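Long-range contacts in metal-dependent hydrolase (Lactobacillus plantarum, PDB 2F6K), which binds manganese and probably decarboxylates aminocarboxymuconate semialdehyde as a metal-dependent lyase of the amidohydrolase superfamily: residues D5-Y10 and G264-Y269; L39-M44 and D89-L94; S55-H60 and A152-E157. One frame throughout, in Å; residues are numbered along the deposited sequence.

Interaction 1. Residues D5-Y10 and G264-Y269. With MN (manganese (II) ion), chain C.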
loop_
_atom_site.group_PDB
_atom_site.type_symbol
_atom_site.label_atom_id
_atom_site.label_comp_id
_atom_site.label_asym_id
_atom_site.label_seq_id
_atom_site.Cartn_x
_atom_site.Cartn_y
_atom_site.Cartn_z
ATOM N N ASP A 5 -13.771 22.530 -27.062
ATOM C CA ASP A 5 -13.415 22.007 -25.739
ATOM C C ASP A 5 -13.041 20.522 -25.773
ATOM O O ASP A 5 -13.895 19.679 -26.023
ATOM C CB ASP A 5 -14.606 22.206 -24.798
ATOM C CG ASP A 5 -14.218 22.147 -23.337
ATOM O OD1 ASP A 5 -13.171 21.529 -23.015
ATOM O OD2 ASP A 5 -14.974 22.718 -22.517
ATOM N N PHE A 6 -11.784 20.190 -25.501
ATOM C CA PHE A 6 -11.385 18.785 -25.541
ATOM C C PHE A 6 -11.310 18.085 -24.189
ATOM O O PHE A 6 -10.841 16.945 -24.095
ATOM C CB PHE A 6 -10.043 18.631 -26.254
ATOM C CG PHE A 6 -10.116 17.796 -27.494
ATOM C CD1 PHE A 6 -10.001 18.382 -28.752
ATOM C CD2 PHE A 6 -10.321 16.421 -27.410
ATOM C CE1 PHE A 6 -10.087 17.611 -29.913
ATOM C CE2 PHE A 6 -10.411 15.638 -28.567
ATOM C CZ PHE A 6 -10.293 16.236 -29.820
ATOM N N HIS A 7 -11.758 18.766 -23.141
ATOM C CA HIS A 7 -11.754 18.193 -21.800
ATOM C C HIS A 7 -12.964 18.744 -21.073
ATOM O O HIS A 7 -12.886 19.747 -20.372
ATOM C CB HIS A 7 -10.463 18.553 -21.056
ATOM C CG HIS A 7 -10.299 17.848 -19.741
ATOM N ND1 HIS A 7 -9.073 17.418 -19.279
ATOM C CD2 HIS A 7 -11.195 17.532 -18.773
ATOM C CE1 HIS A 7 -9.219 16.869 -18.086
ATOM N NE2 HIS A 7 -10.497 16.926 -17.756
ATOM N N THR A 8 -14.093 18.080 -21.267
ATOM C CA THR A 8 -15.344 18.481 -20.651
ATOM C C THR A 8 -16.087 17.170 -20.366
ATOM O O THR A 8 -15.948 16.201 -21.121
ATOM C CB THR A 8 -16.115 19.436 -21.605
ATOM O OG1 THR A 8 -17.418 19.691 -21.080
ATOM C CG2 THR A 8 -16.207 18.847 -23.009
ATOM N N HIS A 9 -16.863 17.123 -19.285
ATOM C CA HIS A 9 -17.520 15.867 -18.918
ATOM C C HIS A 9 -19.047 15.801 -18.807
ATOM O O HIS A 9 -19.743 16.821 -18.752
ATOM C CB HIS A 9 -16.940 15.368 -17.592
ATOM C CG HIS A 9 -15.445 15.287 -17.562
ATOM N ND1 HIS A 9 -14.726 14.440 -18.376
ATOM C CD2 HIS A 9 -14.534 15.929 -16.791
ATOM C CE1 HIS A 9 -13.437 14.564 -18.109
ATOM N NE2 HIS A 9 -13.292 15.460 -17.150
ATOM N N TYR A 10 -19.546 14.567 -18.760
ATOM C CA TYR A 10 -20.973 14.298 -18.615
ATOM C C TYR A 10 -21.119 13.153 -17.615
ATOM O O TYR A 10 -20.178 12.392 -17.406
ATOM C CB TYR A 10 -21.604 13.915 -19.963
ATOM C CG TYR A 10 -21.107 12.619 -20.578
ATOM C CD1 TYR A 10 -21.969 11.539 -20.769
ATOM C CD2 TYR A 10 -19.784 12.479 -20.984
ATOM C CE1 TYR A 10 -21.526 10.349 -21.350
ATOM C CE2 TYR A 10 -19.333 11.291 -21.566
ATOM C CZ TYR A 10 -20.209 10.235 -21.745
ATOM O OH TYR A 10 -19.766 9.069 -22.325
ATOM N N GLY A 264 -9.165 23.079 -22.905
ATOM C CA GLY A 264 -9.994 22.210 -22.082
ATOM C C GLY A 264 -10.572 23.018 -20.924
ATOM O O GLY A 264 -9.880 23.868 -20.357
ATOM N N SER A 265 -11.830 22.773 -20.560
ATOM C CA SER A 265 -12.439 23.526 -19.461
ATOM C C SER A 265 -12.591 22.705 -18.179
ATOM O O SER A 265 -12.527 23.244 -17.074
ATOM C CB SER A 265 -13.806 24.074 -19.880
ATOM O OG SER A 265 -14.757 23.038 -19.957
ATOM N N ASP A 266 -12.797 21.405 -18.348
ATOM C CA ASP A 266 -12.956 20.459 -17.247
ATOM C C ASP A 266 -14.246 20.615 -16.455
ATOM O O ASP A 266 -14.288 20.260 -15.279
ATOM C CB ASP A 266 -11.773 20.538 -16.280
ATOM C CG ASP A 266 -11.444 19.195 -15.653
ATOM O OD1 ASP A 266 -12.222 18.235 -15.839
ATOM O OD2 ASP A 266 -10.402 19.099 -14.977
ATOM N N ILE A 267 -15.291 21.151 -17.083
ATOM C CA ILE A 267 -16.575 21.298 -16.405
ATOM C C ILE A 267 -17.222 19.916 -16.473
ATOM O O ILE A 267 -16.934 19.145 -17.387
ATOM C CB ILE A 267 -17.512 22.297 -17.123
ATOM C CG1 ILE A 267 -17.789 21.812 -18.550
ATOM C CG2 ILE A 267 -16.904 23.685 -17.128
ATOM C CD1 ILE A 267 -18.919 22.550 -19.251
ATOM N N PRO A 268 -18.125 19.595 -15.530
ATOM C CA PRO A 268 -18.544 20.465 -14.433
ATOM C C PRO A 268 -17.793 20.200 -13.129
ATOM O O PRO A 268 -18.163 20.726 -12.078
ATOM C CB PRO A 268 -20.029 20.158 -14.322
ATOM C CG PRO A 268 -20.047 18.684 -14.535
ATOM C CD PRO A 268 -19.074 18.477 -15.691
ATOM N N TYR A 269 -16.737 19.395 -13.191
ATOM C CA TYR A 269 -15.971 19.092 -11.989
ATOM C C TYR A 269 -15.308 20.355 -11.476
ATOM O O TYR A 269 -15.224 20.571 -10.268
ATOM C CB TYR A 269 -14.969 17.978 -12.269
ATOM C CG TYR A 269 -15.677 16.657 -12.462
ATOM C CD1 TYR A 269 -15.806 15.748 -11.408
ATOM C CD2 TYR A 269 -16.288 16.345 -13.686
ATOM C CE1 TYR A 269 -16.531 14.558 -11.569
ATOM C CE2 TYR A 269 -17.008 15.168 -13.855
ATOM C CZ TYR A 269 -17.128 14.282 -12.797
ATOM O OH TYR A 269 -17.854 13.134 -12.975
HETATM MN MN MN C . -11.376 16.001 -16.047
HETATM O O HOH W 1 -17.994 12.302 -15.847
HETATM O O HOH W 2 -9.930 16.575 -14.658
HETATM O O HOH W 3 -12.688 15.482 -14.224
#
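His-7, His-9 and Asp-266 meet on one manganese ion, bound by NE2 of His-7 at 2.1 Å, NE2 of His-9 at 2.3 Å and OD1 of Asp-266 at 2.4 Å. The side chains of His-7 and Asp-266 run side by side in the same direction, with ring and carboxylate planes 60° apart. OD2 of Asp-266 accepts from a metal-bound water. His-154 and a second water complete the shell. Away from the metal, ND1 of His-7 bonds to Asp-239 and ND1 of His-9 to the carbonyl of Ser-55, which fixes the rotation of both rings.

A second set of bonds starts from the Asp-5 carboxylate. Its OD2 takes the Ser-265 hydroxyl OG at 2.6 Å on the syn lone pair. Its OD1 is gripped from opposite faces by Ser-265 N at 3.1 Å and by His-7 N, the latter forming an Asx turn. The main chains then pair directly: Asp-266 N donates to His-7 O (2.6 Å), and His-9 N donates to Ile-267 O (2.8 Å).

Side-chain van der Waals contacts flank these bonds. Tyr-269 crosses His-9 at about a right angle, its CD2 lying 3.6 Å from CD2 of the imidazole. Ile-267 CG1, which chi1 of 60° holds between its own backbone N and carbonyl carbon, comes against the hydroxyl oxygen OG1 of Thr-8, the two side chains lying side by side. A His-X-His pair on the first barrel strand, joined to an aspartate just beyond the eighth, is the metal-site signature of the amidohydrolase superfamily.

Interaction 2. Residues L39-M44 and D89-L94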
loop_
_atom_site.group_PDB
_atom_site.type_symbol
_atom_site.label_atom_id
_atom_site.label_comp_id
_atom_site.label_asym_id
_atom_site.label_seq_id
_atom_site.Cartn_x
_atom_site.Cartn_y
_atom_site.Cartn_z
ATOM N N LEU A 39 -26.675 22.038 -19.084
ATOM C CA LEU A 39 -25.675 22.786 -18.333
ATOM C C LEU A 39 -24.457 22.984 -19.224
ATOM O O LEU A 39 -23.934 24.086 -19.329
ATOM C CB LEU A 39 -25.257 22.046 -17.064
ATOM C CG LEU A 39 -24.357 22.848 -16.125
ATOM C CD1 LEU A 39 -25.132 24.018 -15.520
ATOM C CD2 LEU A 39 -23.843 21.904 -15.060
ATOM N N THR A 40 -24.002 21.921 -19.878
ATOM C CA THR A 40 -22.846 22.029 -20.762
ATOM C C THR A 40 -23.143 22.992 -21.923
ATOM O O THR A 40 -22.354 23.888 -22.248
ATOM C CB THR A 40 -22.483 20.652 -21.363
ATOM O OG1 THR A 40 -22.051 19.772 -20.319
ATOM C CG2 THR A 40 -21.385 20.793 -22.421
ATOM N N LEU A 41 -24.288 22.780 -22.559
ATOM C CA LEU A 41 -24.693 23.611 -23.678
ATOM C C LEU A 41 -24.804 25.102 -23.318
ATOM O O LEU A 41 -24.353 25.966 -24.076
ATOM C CB LEU A 41 -26.019 23.095 -24.249
ATOM C CG LEU A 41 -25.935 21.757 -24.995
ATOM C CD1 LEU A 41 -27.341 21.187 -25.212
ATOM C CD2 LEU A 41 -25.202 21.960 -26.325
ATOM N N ASN A 42 -25.407 25.410 -22.176
ATOM C CA ASN A 42 -25.533 26.802 -21.756
ATOM C C ASN A 42 -24.136 27.362 -21.426
ATOM O O ASN A 42 -23.851 28.543 -21.668
ATOM C CB ASN A 42 -26.453 26.903 -20.539
ATOM C CG ASN A 42 -26.841 28.328 -20.223
ATOM O OD1 ASN A 42 -27.605 28.935 -20.960
ATOM N ND2 ASN A 42 -26.311 28.873 -19.128
ATOM N N PHE A 43 -23.259 26.522 -20.874
ATOM C CA PHE A 43 -21.902 26.976 -20.571
ATOM C C PHE A 43 -21.195 27.324 -21.883
ATOM O O PHE A 43 -20.421 28.287 -21.958
ATOM C CB PHE A 43 -21.096 25.892 -19.859
ATOM C CG PHE A 43 -19.665 26.285 -19.579
ATOM C CD1 PHE A 43 -19.352 27.127 -18.510
ATOM C CD2 PHE A 43 -18.624 25.802 -20.374
ATOM C CE1 PHE A 43 -18.020 27.479 -18.232
ATOM C CE2 PHE A 43 -17.289 26.145 -20.108
ATOM C CZ PHE A 43 -16.989 26.984 -19.034
HETATM N N MSE A 44 -21.457 26.527 -22.913
HETATM C CA MSE A 44 -20.851 26.737 -24.224
HETATM C C MSE A 44 -21.287 28.060 -24.845
HETATM O O MSE A 44 -20.460 28.784 -25.397
HETATM C CB MSE A 44 -21.197 25.571 -25.150
HETATM C CG MSE A 44 -20.444 24.295 -24.814
HETATM SE SE MSE A 44 -21.090 22.763 -25.807
HETATM C CE MSE A 44 -20.430 23.258 -27.565
ATOM N N ASP A 89 -23.868 19.511 -34.041
ATOM C CA ASP A 89 -22.995 20.663 -34.143
ATOM C C ASP A 89 -22.392 21.185 -32.845
ATOM O O ASP A 89 -21.457 21.977 -32.893
ATOM C CB ASP A 89 -23.725 21.791 -34.865
ATOM C CG ASP A 89 -24.149 21.396 -36.277
ATOM O OD1 ASP A 89 -23.268 20.981 -37.071
ATOM O OD2 ASP A 89 -25.359 21.500 -36.587
ATOM N N GLN A 90 -22.908 20.754 -31.695
ATOM C CA GLN A 90 -22.373 21.207 -30.412
ATOM C C GLN A 90 -21.632 20.125 -29.642
ATOM O O GLN A 90 -20.622 20.406 -28.998
ATOM C CB GLN A 90 -23.481 21.738 -29.494
ATOM C CG GLN A 90 -24.018 23.101 -29.838
ATOM C CD GLN A 90 -24.943 23.069 -31.015
ATOM O OE1 GLN A 90 -25.965 22.385 -30.998
ATOM N NE2 GLN A 90 -24.593 23.811 -32.055
ATOM N N LEU A 91 -22.123 18.889 -29.713
ATOM C CA LEU A 91 -21.517 17.810 -28.950
ATOM C C LEU A 91 -21.018 16.566 -29.671
ATOM O O LEU A 91 -21.686 16.012 -30.541
ATOM C CB LEU A 91 -22.499 17.358 -27.876
ATOM C CG LEU A 91 -23.127 18.442 -27.010
ATOM C CD1 LEU A 91 -24.140 17.811 -26.072
ATOM C CD2 LEU A 91 -22.043 19.157 -26.232
ATOM N N GLY A 92 -19.837 16.127 -29.256
ATOM C CA GLY A 92 -19.227 14.919 -29.775
ATOM C C GLY A 92 -18.820 14.135 -28.534
ATOM O O GLY A 92 -19.064 14.581 -27.406
ATOM N N TYR A 93 -18.202 12.973 -28.703
ATOM C CA TYR A 93 -17.800 12.220 -27.531
ATOM C C TYR A 93 -16.691 11.222 -27.770
ATOM O O TYR A 93 -16.471 10.759 -28.895
ATOM C CB TYR A 93 -18.993 11.472 -26.935
ATOM C CG TYR A 93 -19.327 10.168 -27.631
ATOM C CD1 TYR A 93 -19.869 10.152 -28.923
ATOM C CD2 TYR A 93 -19.121 8.945 -26.991
ATOM C CE1 TYR A 93 -20.206 8.945 -29.555
ATOM C CE2 TYR A 93 -19.451 7.739 -27.610
ATOM C CZ TYR A 93 -19.995 7.745 -28.888
ATOM O OH TYR A 93 -20.342 6.551 -29.483
ATOM N N LEU A 94 -16.001 10.909 -26.676
ATOM C CA LEU A 94 -14.934 9.925 -26.651
ATOM C C LEU A 94 -15.520 8.740 -25.878
ATOM O O LEU A 94 -16.101 8.910 -24.804
ATOM C CB LEU A 94 -13.716 10.475 -25.912
ATOM C CG LEU A 94 -12.960 11.609 -26.596
ATOM C CD1 LEU A 94 -11.841 12.082 -25.677
ATOM C CD2 LEU A 94 -12.408 11.127 -27.937
#
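Leu-41 and Met-44 of helix 37-46 press on Gln-90 and Leu-91, where the chain enters strand 91-95, and this is the tightly packed part of the contact. The CD2 branch of Leu-41 meets the aliphatic base of Gln-90, 3.6 Å from its CB, and the two side chains cross at about a right angle. The same methyl also reaches Leu-91 CG, at 4.1 Å. Met-44, present as selenomethionine, extends from the helix and then bends: chi3 of 71° turns the terminal CE toward the backbone of Gln-90, where it sits 3.2 Å from the carbonyl O and also touches CB. The selenium lies 3.8 Å from CD2 of Leu-91, so this leucine branch rests against the selenium, just short of the tip.

The remainder is looser. Thr-40 adds a single methyl contact, CG2 to Leu-91 CD2 at 4.2 Å, while its OG1 bonds to Trp-35. Gln-90, partly exposed, forms the solvent side; beyond its CG, which still meets Leu-41, its amide end makes no contact with the helix segment. No hydrogen bond joins the two segments; the contact rests on van der Waals packing, mostly of apolar groups.

The axes of segments 39-44 and 91-94 come within 11.7 Å, their N-to-C directions 121° apart. Strand 49-55 runs beside strand 91-95, and Met-44 also touches its Ile-49 and Ser-52. Leu-83 of helix 66-86 packs on Leu-91, while Phe-43 of helix 37-46 meets helix 272-284. The contact thus belongs to the layer between the barrel sheet and its surrounding helices.

Interaction 3. Residues S55-H60 and A152-E157. With MN (manganese (II) ion), chain C.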
loop_
_atom_site.group_PDB
_atom_site.type_symbol
_atom_site.label_atom_id
_atom_site.label_comp_id
_atom_site.label_asym_id
_atom_site.label_seq_id
_atom_site.Cartn_x
_atom_site.Cartn_y
_atom_site.Cartn_z
ATOM N N SER A 55 -16.499 13.408 -22.520
ATOM C CA SER A 55 -15.835 12.200 -22.057
ATOM C C SER A 55 -16.237 11.927 -20.615
ATOM O O SER A 55 -16.603 12.844 -19.874
ATOM C CB SER A 55 -14.314 12.346 -22.132
ATOM O OG SER A 55 -13.840 13.198 -21.109
ATOM N N LEU A 56 -16.172 10.662 -20.221
ATOM C CA LEU A 56 -16.515 10.268 -18.862
ATOM C C LEU A 56 -15.286 10.536 -17.995
ATOM O O LEU A 56 -14.168 10.161 -18.357
ATOM C CB LEU A 56 -16.883 8.782 -18.833
ATOM C CG LEU A 56 -17.528 8.205 -17.574
ATOM C CD1 LEU A 56 -18.914 8.809 -17.379
ATOM C CD2 LEU A 56 -17.630 6.700 -17.707
ATOM N N SER A 57 -15.495 11.203 -16.864
ATOM C CA SER A 57 -14.404 11.533 -15.943
ATOM C C SER A 57 -14.100 10.364 -15.001
ATOM O O SER A 57 -14.657 9.277 -15.146
ATOM C CB SER A 57 -14.784 12.769 -15.117
ATOM O OG SER A 57 -13.744 13.149 -14.229
ATOM N N SER A 58 -13.212 10.583 -14.039
ATOM C CA SER A 58 -12.888 9.535 -13.086
ATOM C C SER A 58 -13.774 9.776 -11.875
ATOM O O SER A 58 -14.295 10.874 -11.703
ATOM C CB SER A 58 -11.413 9.602 -12.680
ATOM O OG SER A 58 -11.132 10.759 -11.918
ATOM N N PRO A 59 -13.941 8.764 -11.009
ATOM C CA PRO A 59 -13.356 7.415 -11.061
ATOM C C PRO A 59 -13.838 6.587 -12.245
ATOM O O PRO A 59 -14.978 6.725 -12.678
ATOM C CB PRO A 59 -13.798 6.784 -9.734
ATOM C CG PRO A 59 -14.152 7.963 -8.864
ATOM C CD PRO A 59 -14.809 8.903 -9.829
ATOM N N HIS A 60 -12.963 5.725 -12.754
ATOM C CA HIS A 60 -13.296 4.844 -13.869
ATOM C C HIS A 60 -14.354 3.880 -13.331
ATOM O O HIS A 60 -14.448 3.685 -12.119
ATOM C CB HIS A 60 -12.055 4.067 -14.320
ATOM C CG HIS A 60 -12.285 3.214 -15.527
ATOM N ND1 HIS A 60 -12.021 1.860 -15.544
ATOM C CD2 HIS A 60 -12.776 3.518 -16.753
ATOM C CE1 HIS A 60 -12.346 1.366 -16.728
ATOM N NE2 HIS A 60 -12.807 2.351 -17.479
ATOM N N ALA A 152 -7.470 9.801 -25.153
ATOM C CA ALA A 152 -7.305 10.816 -24.118
ATOM C C ALA A 152 -7.206 10.193 -22.737
ATOM O O ALA A 152 -8.148 9.540 -22.273
ATOM C CB ALA A 152 -8.469 11.803 -24.154
ATOM N N LEU A 153 -6.058 10.394 -22.091
ATOM C CA LEU A 153 -5.836 9.882 -20.746
ATOM C C LEU A 153 -6.560 10.783 -19.761
ATOM O O LEU A 153 -6.644 11.999 -19.962
ATOM C CB LEU A 153 -4.348 9.909 -20.376
ATOM C CG LEU A 153 -3.284 9.173 -21.186
ATOM C CD1 LEU A 153 -1.953 9.239 -20.427
ATOM C CD2 LEU A 153 -3.691 7.729 -21.401
ATOM N N HIS A 154 -7.112 10.194 -18.712
ATOM C CA HIS A 154 -7.736 11.004 -17.678
ATOM C C HIS A 154 -7.245 10.464 -16.345
ATOM O O HIS A 154 -7.369 9.272 -16.043
ATOM C CB HIS A 154 -9.263 10.991 -17.734
ATOM C CG HIS A 154 -9.880 12.120 -16.970
ATOM N ND1 HIS A 154 -9.831 12.202 -15.594
ATOM C CD2 HIS A 154 -10.486 13.257 -17.391
ATOM C CE1 HIS A 154 -10.381 13.339 -15.201
ATOM N NE2 HIS A 154 -10.786 13.998 -16.273
ATOM N N PRO A 155 -6.670 11.348 -15.526
ATOM C CA PRO A 155 -6.153 10.919 -14.228
ATOM C C PRO A 155 -7.188 10.361 -13.270
ATOM O O PRO A 155 -8.341 10.800 -13.234
ATOM C CB PRO A 155 -5.480 12.187 -13.693
ATOM C CG PRO A 155 -6.370 13.268 -14.221
ATOM C CD PRO A 155 -6.633 12.819 -15.654
ATOM N N ASN A 156 -6.752 9.359 -12.519
ATOM C CA ASN A 156 -7.557 8.733 -11.487
ATOM C C ASN A 156 -6.688 8.753 -10.236
ATOM O O ASN A 156 -5.473 8.979 -10.315
ATOM C CB ASN A 156 -7.887 7.286 -11.837
ATOM C CG ASN A 156 -9.146 7.160 -12.660
ATOM O OD1 ASN A 156 -10.056 6.413 -12.300
ATOM N ND2 ASN A 156 -9.210 7.890 -13.776
ATOM N N GLU A 157 -7.306 8.523 -9.083
ATOM C CA GLU A 157 -6.565 8.489 -7.835
ATOM C C GLU A 157 -5.518 7.396 -7.969
ATOM O O GLU A 157 -5.819 6.307 -8.445
ATOM C CB GLU A 157 -7.504 8.163 -6.671
ATOM C CG GLU A 157 -6.787 7.703 -5.408
ATOM C CD GLU A 157 -7.726 7.546 -4.220
ATOM O OE1 GLU A 157 -8.872 7.084 -4.429
ATOM O OE2 GLU A 157 -7.313 7.878 -3.084
HETATM MN MN MN C . -11.376 16.001 -16.047
HETATM O O HOH W 3 -12.688 15.482 -14.224
HETATM O O HOH W 2 -9.930 16.575 -14.658
#
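Asn-156, two residues beyond strand 150-154, reaches to Ser-58 and His-60 of the loop after strand 49-55. From its CB, chi1 of -88° swings CG to the side of its own backbone N, and this amide carbon packs 3.3 Å from CB of Ser-58. At the tip the two branches part. OD1 accepts from the backbone N of His-60 at 3.0 Å, in the carbonyl plane and on a lone pair. ND2 lies close to the same Ser-58 CB and donates to His-154 O at 3.2 Å, from above that carbonyl's plane. With both tip atoms bonded, the amide is held against rotation.

Next to it, Pro-155 O takes two donors, Ser-58 OG at 3.1 Å and His-154 ND1 at 3.1 Å. The second bond lies close to the imidazole plane and leaves NE2 to bind manganese at 2.1 Å. CA of Ser-57 lies over one face of this ring, while Ser-57 OG is hydrogen-bonded to a metal-bound water (2.6 Å). A cis peptide joins Ser-58 to Pro-59.

The contact joins loops at the C-terminal ends of barrel strands 49-55 and 150-154, where the amidohydrolase superfamily builds its metal site; the histidine ending the fifth strand is a ligand. Strand 120-124 lies next to strand 150-154, and its Pro-124 is touched by Asn-156 and His-60. Phe-176 of helix 171-189 meets Ser-58 and Pro-155, and Leu-19 of helix 13-22 meets Pro-59.

In the fold
Interactions 1 and 3, with centres about 11 Å apart, share the manganese and its two waters: 5-10 and 264-269 supply three protein ligands, 152-157 the fourth. They also join through the main chain, Thr-8 O lying 3.2 Å from Ser-55 N, a probable hydrogen bond. Interaction 2 is farther out, the Thr-40 side chain being about 12 Å from the metal. It meets interaction 1, about 9 Å away between centres, where Phe-43 CD2 packs 3.5 Å from Ile-267 CD1, and it meets interaction 3 through Leu-94 CD1 and Ala-152 CB. All three involve the same parallel barrel sheet; along the chain interactions 2 and 3 are nested within interaction 1, while their segments alternate.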